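PA4485 (Pseudomonas aeruginosa, PDB 4AVR) is probably a lytic transglycosylase of the RlpA family that cleaves bacterial cell-wall glycan strands, preferring naked strands that lack stem peptides. Local coordinates at residues 7-12 / 22-27; 17-22 / 36-41. One frame throughout, in Å; residues are numbered along the deposited sequence.

Both contacts tie down the long loop that joins strand 2-8 to strand 30-32 in this double-psi beta-barrel domain of the RlpA family. Along the chain their segments interleave: 7-12, then 17-22, then 22-27, then 36-41. Interaction 1 is buried and folds the later part of the loop back onto the residues just after strand 2-8; interaction 2 lies at the surface and brings the loop's middle against the turn leading into strand 41-46. Their centres are about 13 Å apart, and Glu-22 belongs to both. Asp-59 links them further, since it bonds to Tyr-9 in one and to Ala-19 in the other. The same loop is thus fixed at two separate places on the domain.

Interaction 1. Residues 7-12 / 22-27; sequences SYYGSR and ERYNPN
Tyr-9 and Tyr-24 form an offset face-to-face stack in this double-psi beta-barrel domain, joining the residues just after strand 2-8 to the loop before strand 30-32. The evidence is an angle of 13° between the ring planes and a centroid separation of 4.2 Å. The overlap is partial: Tyr-9 CD2 sits over the centre of the Tyr-24 ring, whereas CE1 of Tyr-24 lies over the rim of the Tyr-9 ring. The phenol end of Tyr-24 slides past the ring toward the Tyr-9 backbone, where CB of Tyr-9 is 3.4 Å from CZ of Tyr-24. Tyr-24 reaches there because its CG is anti to its backbone N (chi1 169°). Pro-26 N lies 3.8 Å above the other face of the Tyr-24 ring, toward its rim, so the ring is held between the stack and its own chain. Farther out, Tyr-9 OH bonds to Asp-59, fixing the far end of its ring, and Tyr-24 OH bonds to the backbone N of Arg-73 at helix 73-79. The residues that touch are all buried, and one water serves the polar atoms at the junction: it lies in the Tyr-24 ring plane, 2.6 Å from Tyr-24 OH, and donates to Tyr-9 O at 2.8 Å.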
loop_
_atom_site.group_PDB
_atom_site.type_symbol
_atom_site.label_atom_id
_atom_site.label_comp_id
_atom_site.label_asym_id
_atom_site.label_seq_id
_atom_site.Cartn_x
_atom_site.Cartn_y
_atom_site.Cartn_z
ATOM N N SER A 7 -2.295 3.225 8.510
ATOM C CA SER A 7 -1.618 2.542 7.412
ATOM C C SER A 7 -1.566 3.481 6.219
ATOM O O SER A 7 -2.127 4.569 6.269
ATOM C CB SER A 7 -2.399 1.291 7.010
ATOM O OG SER A 7 -3.527 1.655 6.233
ATOM N N TYR A 8 -0.938 3.029 5.128
ATOM C CA TYR A 8 -1.020 3.767 3.874
ATOM C C TYR A 8 -1.350 2.852 2.711
ATOM O O TYR A 8 -1.053 1.653 2.709
ATOM C CB TYR A 8 0.209 4.632 3.603
ATOM C CG TYR A 8 1.524 3.955 3.300
ATOM C CD1 TYR A 8 1.895 3.651 2.000
ATOM C CD2 TYR A 8 2.443 3.714 4.316
ATOM C CE1 TYR A 8 3.153 3.112 1.718
ATOM C CE2 TYR A 8 3.696 3.198 4.068
ATOM C CZ TYR A 8 4.038 2.889 2.770
ATOM O OH TYR A 8 5.295 2.384 2.496
ATOM N N TYR A 9 -2.017 3.436 1.726
ATOM C CA TYR A 9 -2.429 2.712 0.528
ATOM C C TYR A 9 -1.232 2.281 -0.320
ATOM O O TYR A 9 -0.287 3.030 -0.519
ATOM C CB TYR A 9 -3.254 3.610 -0.374
ATOM C CG TYR A 9 -4.674 3.954 0.029
ATOM C CD1 TYR A 9 -4.933 4.825 1.073
ATOM C CD2 TYR A 9 -5.762 3.474 -0.693
ATOM C CE1 TYR A 9 -6.223 5.201 1.390
ATOM C CE2 TYR A 9 -7.054 3.858 -0.388
ATOM C CZ TYR A 9 -7.280 4.722 0.658
ATOM O OH TYR A 9 -8.556 5.132 0.971
ATOM N N GLY A 10 -1.334 1.094 -0.888
ATOM C CA GLY A 10 -0.436 0.712 -1.967
ATOM C C GLY A 10 -0.783 1.401 -3.271
ATOM O O GLY A 10 -1.941 1.755 -3.540
ATOM N N SER A 11 0.203 1.496 -4.148
ATOM C CA SER A 11 0.018 2.090 -5.467
ATOM C C SER A 11 -0.859 1.242 -6.338
ATOM O O SER A 11 -1.351 1.759 -7.350
ATOM C CB SER A 11 1.354 2.189 -6.224
ATOM O OG SER A 11 1.896 0.901 -6.440
ATOM N N ARG A 12 -1.074 -0.021 -5.995
ATOM C CA ARG A 12 -1.965 -0.868 -6.772
ATOM C C ARG A 12 -3.374 -0.273 -6.828
ATOM O O ARG A 12 -4.118 -0.570 -7.754
ATOM C CB ARG A 12 -2.000 -2.270 -6.206
ATOM C CG ARG A 12 -2.615 -2.351 -4.831
ATOM C CD ARG A 12 -2.494 -3.762 -4.289
ATOM N NE ARG A 12 -3.262 -4.751 -5.038
ATOM C CZ ARG A 12 -4.490 -5.168 -4.742
ATOM N NH1 ARG A 12 -5.162 -4.677 -3.695
ATOM N NH2 ARG A 12 -5.048 -6.102 -5.510
ATOM N N GLU A 22 -13.906 9.712 -5.893
ATOM C CA GLU A 22 -12.609 10.141 -6.420
ATOM C C GLU A 22 -11.765 8.924 -6.714
ATOM O O GLU A 22 -11.762 7.973 -5.951
ATOM C CB GLU A 22 -11.860 11.008 -5.415
ATOM C CG GLU A 22 -12.572 12.303 -5.114
ATOM C CD GLU A 22 -11.778 13.279 -4.268
ATOM O OE1 GLU A 22 -10.679 12.914 -3.763
ATOM O OE2 GLU A 22 -12.250 14.426 -4.115
ATOM N N ARG A 23 -11.009 8.955 -7.798
ATOM C CA ARG A 23 -10.001 7.924 -8.021
ATOM C C ARG A 23 -8.857 8.127 -7.034
ATOM O O ARG A 23 -8.410 9.250 -6.831
ATOM C CB ARG A 23 -9.524 7.949 -9.469
ATOM C CG ARG A 23 -10.644 7.563 -10.451
ATOM C CD ARG A 23 -10.204 7.289 -11.879
ATOM N NE ARG A 23 -11.298 6.879 -12.797
ATOM C CZ ARG A 23 -11.778 5.636 -12.964
ATOM N NH1 ARG A 23 -11.291 4.615 -12.268
ATOM N NH2 ARG A 23 -12.758 5.410 -13.838
ATOM N N TYR A 24 -8.398 7.060 -6.395
ATOM C CA TYR A 24 -7.328 7.204 -5.422
ATOM C C TYR A 24 -6.069 7.766 -6.105
ATOM O O TYR A 24 -5.648 7.262 -7.152
ATOM C CB TYR A 24 -7.025 5.868 -4.712
ATOM C CG TYR A 24 -5.737 5.965 -3.901
ATOM C CD1 TYR A 24 -5.606 6.885 -2.857
ATOM C CD2 TYR A 24 -4.639 5.198 -4.218
ATOM C CE1 TYR A 24 -4.406 7.027 -2.188
ATOM C CE2 TYR A 24 -3.434 5.335 -3.546
ATOM C CZ TYR A 24 -3.313 6.267 -2.533
ATOM O OH TYR A 24 -2.133 6.465 -1.867
ATOM N N ASN A 25 -5.499 8.798 -5.498
ATOM C CA ASN A 25 -4.335 9.471 -6.024
ATOM C C ASN A 25 -3.263 9.527 -4.933
ATOM O O ASN A 25 -3.418 10.258 -3.952
ATOM C CB ASN A 25 -4.690 10.881 -6.488
ATOM C CG ASN A 25 -3.549 11.536 -7.245
ATOM O OD1 ASN A 25 -2.390 11.206 -7.056
ATOM N ND2 ASN A 25 -3.881 12.419 -8.184
ATOM N N PRO A 26 -2.167 8.770 -5.090
ATOM C CA PRO A 26 -1.087 8.798 -4.094
ATOM C C PRO A 26 -0.504 10.170 -3.796
ATOM O O PRO A 26 0.096 10.356 -2.737
ATOM C CB PRO A 26 -0.044 7.854 -4.688
ATOM C CG PRO A 26 -0.792 6.942 -5.610
ATOM C CD PRO A 26 -1.934 7.761 -6.144
ATOM N N ASN A 27 -0.634 11.106 -4.731
ATOM C CA ASN A 27 -0.133 12.471 -4.568
ATOM C C ASN A 27 -1.076 13.436 -3.869
ATOM O O ASN A 27 -0.691 14.579 -3.598
ATOM C CB ASN A 27 0.233 13.062 -5.936
ATOM C CG ASN A 27 1.333 12.301 -6.611
ATOM O OD1 ASN A 27 2.318 11.914 -5.977
ATOM N ND2 ASN A 27 1.177 12.065 -7.904
HETATM O O HOH W 1 -0.196 4.827 -2.599
#

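Interaction 2. Residues 17-22 / 36-41; sequences RTASGE and LPFGAR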
loop_
_atom_site.group_PDB
_atom_site.type_symbol
_atom_site.label_atom_id
_atom_site.label_comp_id
_atom_site.label_asym_id
_atom_site.label_seq_id
_atom_site.Cartn_x
_atom_site.Cartn_y
_atom_site.Cartn_z
ATOM N N ARG A 17 -11.579 3.639 -7.914
ATOM C CA ARG A 17 -12.543 4.472 -7.221
ATOM C C ARG A 17 -12.557 4.243 -5.734
ATOM O O ARG A 17 -12.692 3.110 -5.269
ATOM C CB ARG A 17 -13.955 4.149 -7.692
ATOM C CG ARG A 17 -14.217 4.356 -9.142
ATOM C CD ARG A 17 -14.286 5.818 -9.433
ATOM N NE ARG A 17 -14.764 6.026 -10.796
ATOM C CZ ARG A 17 -14.903 7.212 -11.360
ATOM N NH1 ARG A 17 -14.635 8.314 -10.663
ATOM N NH2 ARG A 17 -15.313 7.310 -12.611
ATOM N N THR A 18 -12.475 5.342 -4.994
ATOM C CA THR A 18 -12.758 5.365 -3.578
ATOM C C THR A 18 -14.267 5.439 -3.376
ATOM O O THR A 18 -15.031 5.687 -4.323
ATOM C CB THR A 18 -12.116 6.597 -2.898
ATOM O OG1 THR A 18 -12.729 7.790 -3.394
ATOM C CG2 THR A 18 -10.595 6.633 -3.097
ATOM N N ALA A 19 -14.699 5.276 -2.132
ATOM C CA ALA A 19 -16.131 5.355 -1.806
ATOM C C ALA A 19 -16.707 6.745 -2.101
ATOM O O ALA A 19 -17.907 6.862 -2.375
ATOM C CB ALA A 19 -16.356 4.987 -0.350
ATOM N N SER A 20 -15.876 7.792 -2.048
ATOM C CA SER A 20 -16.313 9.165 -2.361
ATOM C C SER A 20 -16.514 9.395 -3.839
ATOM O O SER A 20 -17.046 10.451 -4.242
ATOM C CB SER A 20 -15.298 10.218 -1.922
ATOM O OG SER A 20 -14.135 10.196 -2.733
ATOM N N GLY A 21 -16.042 8.461 -4.658
ATOM C CA GLY A 21 -16.074 8.615 -6.098
ATOM C C GLY A 21 -14.758 9.058 -6.676
ATOM O O GLY A 21 -14.510 8.817 -7.849
ATOM N N GLU A 22 -13.906 9.712 -5.893
ATOM C CA GLU A 22 -12.609 10.141 -6.420
ATOM C C GLU A 22 -11.765 8.924 -6.714
ATOM O O GLU A 22 -11.762 7.973 -5.951
ATOM C CB GLU A 22 -11.860 11.008 -5.415
ATOM C CG GLU A 22 -12.572 12.303 -5.114
ATOM C CD GLU A 22 -11.778 13.279 -4.268
ATOM O OE1 GLU A 22 -10.679 12.914 -3.763
ATOM O OE2 GLU A 22 -12.250 14.426 -4.115
ATOM N N LEU A 36 -16.335 9.439 9.334
ATOM C CA LEU A 36 -16.314 10.885 9.106
ATOM C C LEU A 36 -16.884 11.216 7.725
ATOM O O LEU A 36 -16.676 10.472 6.759
ATOM C CB LEU A 36 -14.893 11.447 9.228
ATOM C CG LEU A 36 -14.434 11.667 10.658
ATOM C CD1 LEU A 36 -12.913 11.824 10.701
ATOM C CD2 LEU A 36 -15.135 12.859 11.305
ATOM N N PRO A 37 -17.619 12.327 7.611
ATOM C CA PRO A 37 -18.145 12.694 6.301
ATOM C C PRO A 37 -17.048 12.918 5.256
ATOM O O PRO A 37 -15.963 13.396 5.591
ATOM C CB PRO A 37 -18.890 14.011 6.566
ATOM C CG PRO A 37 -19.122 14.034 8.033
ATOM C CD PRO A 37 -17.978 13.305 8.652
ATOM N N PHE A 38 -17.322 12.569 4.008
ATOM C CA PHE A 38 -16.382 12.847 2.938
ATOM C C PHE A 38 -16.116 14.348 2.858
ATOM O O PHE A 38 -17.044 15.156 2.882
ATOM C CB PHE A 38 -16.889 12.311 1.599
ATOM C CG PHE A 38 -17.089 10.824 1.555
ATOM C CD1 PHE A 38 -16.132 9.953 2.052
ATOM C CD2 PHE A 38 -18.232 10.276 0.985
ATOM C CE1 PHE A 38 -16.322 8.585 2.002
ATOM C CE2 PHE A 38 -18.436 8.915 0.922
ATOM C CZ PHE A 38 -17.474 8.066 1.426
ATOM N N GLY A 39 -14.837 14.697 2.788
ATOM C CA GLY A 39 -14.413 16.079 2.776
ATOM C C GLY A 39 -13.939 16.579 4.127
ATOM O O GLY A 39 -13.319 17.636 4.207
ATOM N N ALA A 40 -14.229 15.841 5.194
ATOM C CA ALA A 40 -13.778 16.225 6.533
ATOM C C ALA A 40 -12.256 16.321 6.569
ATOM O O ALA A 40 -11.560 15.472 6.037
ATOM C CB ALA A 40 -14.253 15.224 7.577
ATOM N N ARG A 41 -11.756 17.378 7.201
ATOM C CA ARG A 41 -10.322 17.570 7.421
ATOM C C ARG A 41 -9.935 17.026 8.790
ATOM O O ARG A 41 -10.603 17.294 9.784
ATOM C CB ARG A 41 -9.930 19.056 7.303
ATOM C CG ARG A 41 -10.076 19.612 5.895
ATOM C CD ARG A 41 -9.781 21.099 5.764
ATOM N NE ARG A 41 -8.382 21.466 6.035
ATOM C CZ ARG A 41 -7.952 22.172 7.082
ATOM N NH1 ARG A 41 -8.793 22.603 8.015
ATOM N NH2 ARG A 41 -6.659 22.446 7.195
#
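Ser-20 lies over one face of the Phe-38 ring, its CA 3.9 Å above the plane and over the centre. Its CB makes a CH-pi contact, 4.0 Å from the centroid of the Phe-38 ring and 13° off the normal. Ala-19 extends the apolar patch, with CB 3.7 Å from Phe-38 CZ. No hydrogen bond crosses between the segments, so the contact rests on the Phe-38 ring packing against the backbone and CB of Ser-20 and the methyl of Ala-19. Each partner is presented by a beta turn: a type I turn from Thr-18 to Gly-21 carries Ala-19 and Ser-20, and a type II turn from Pro-37 to Ala-40 carries Phe-38. The first turn is reinforced by an ST turn, in which Glu-22 N donates to Ser-20 OG at 3.2 Å, nearly straight at 165°. Arg-17 NH1 adds a bond to Gly-21 O of 2.9 Å, approaching almost in line with the carbonyl. Ser-20 OG, set between its own backbone N and carbonyl carbon (chi1 71°), also hydrogen-bonds Asn-58 O, while Ala-19 N bonds to Asp-59, so strand 52-59 anchors the turn. Gly-39 and Ala-40 pair with Ile-57 through their backbones, which places this surface contact at the end of strand 52-59, beside the start of strand 41-46.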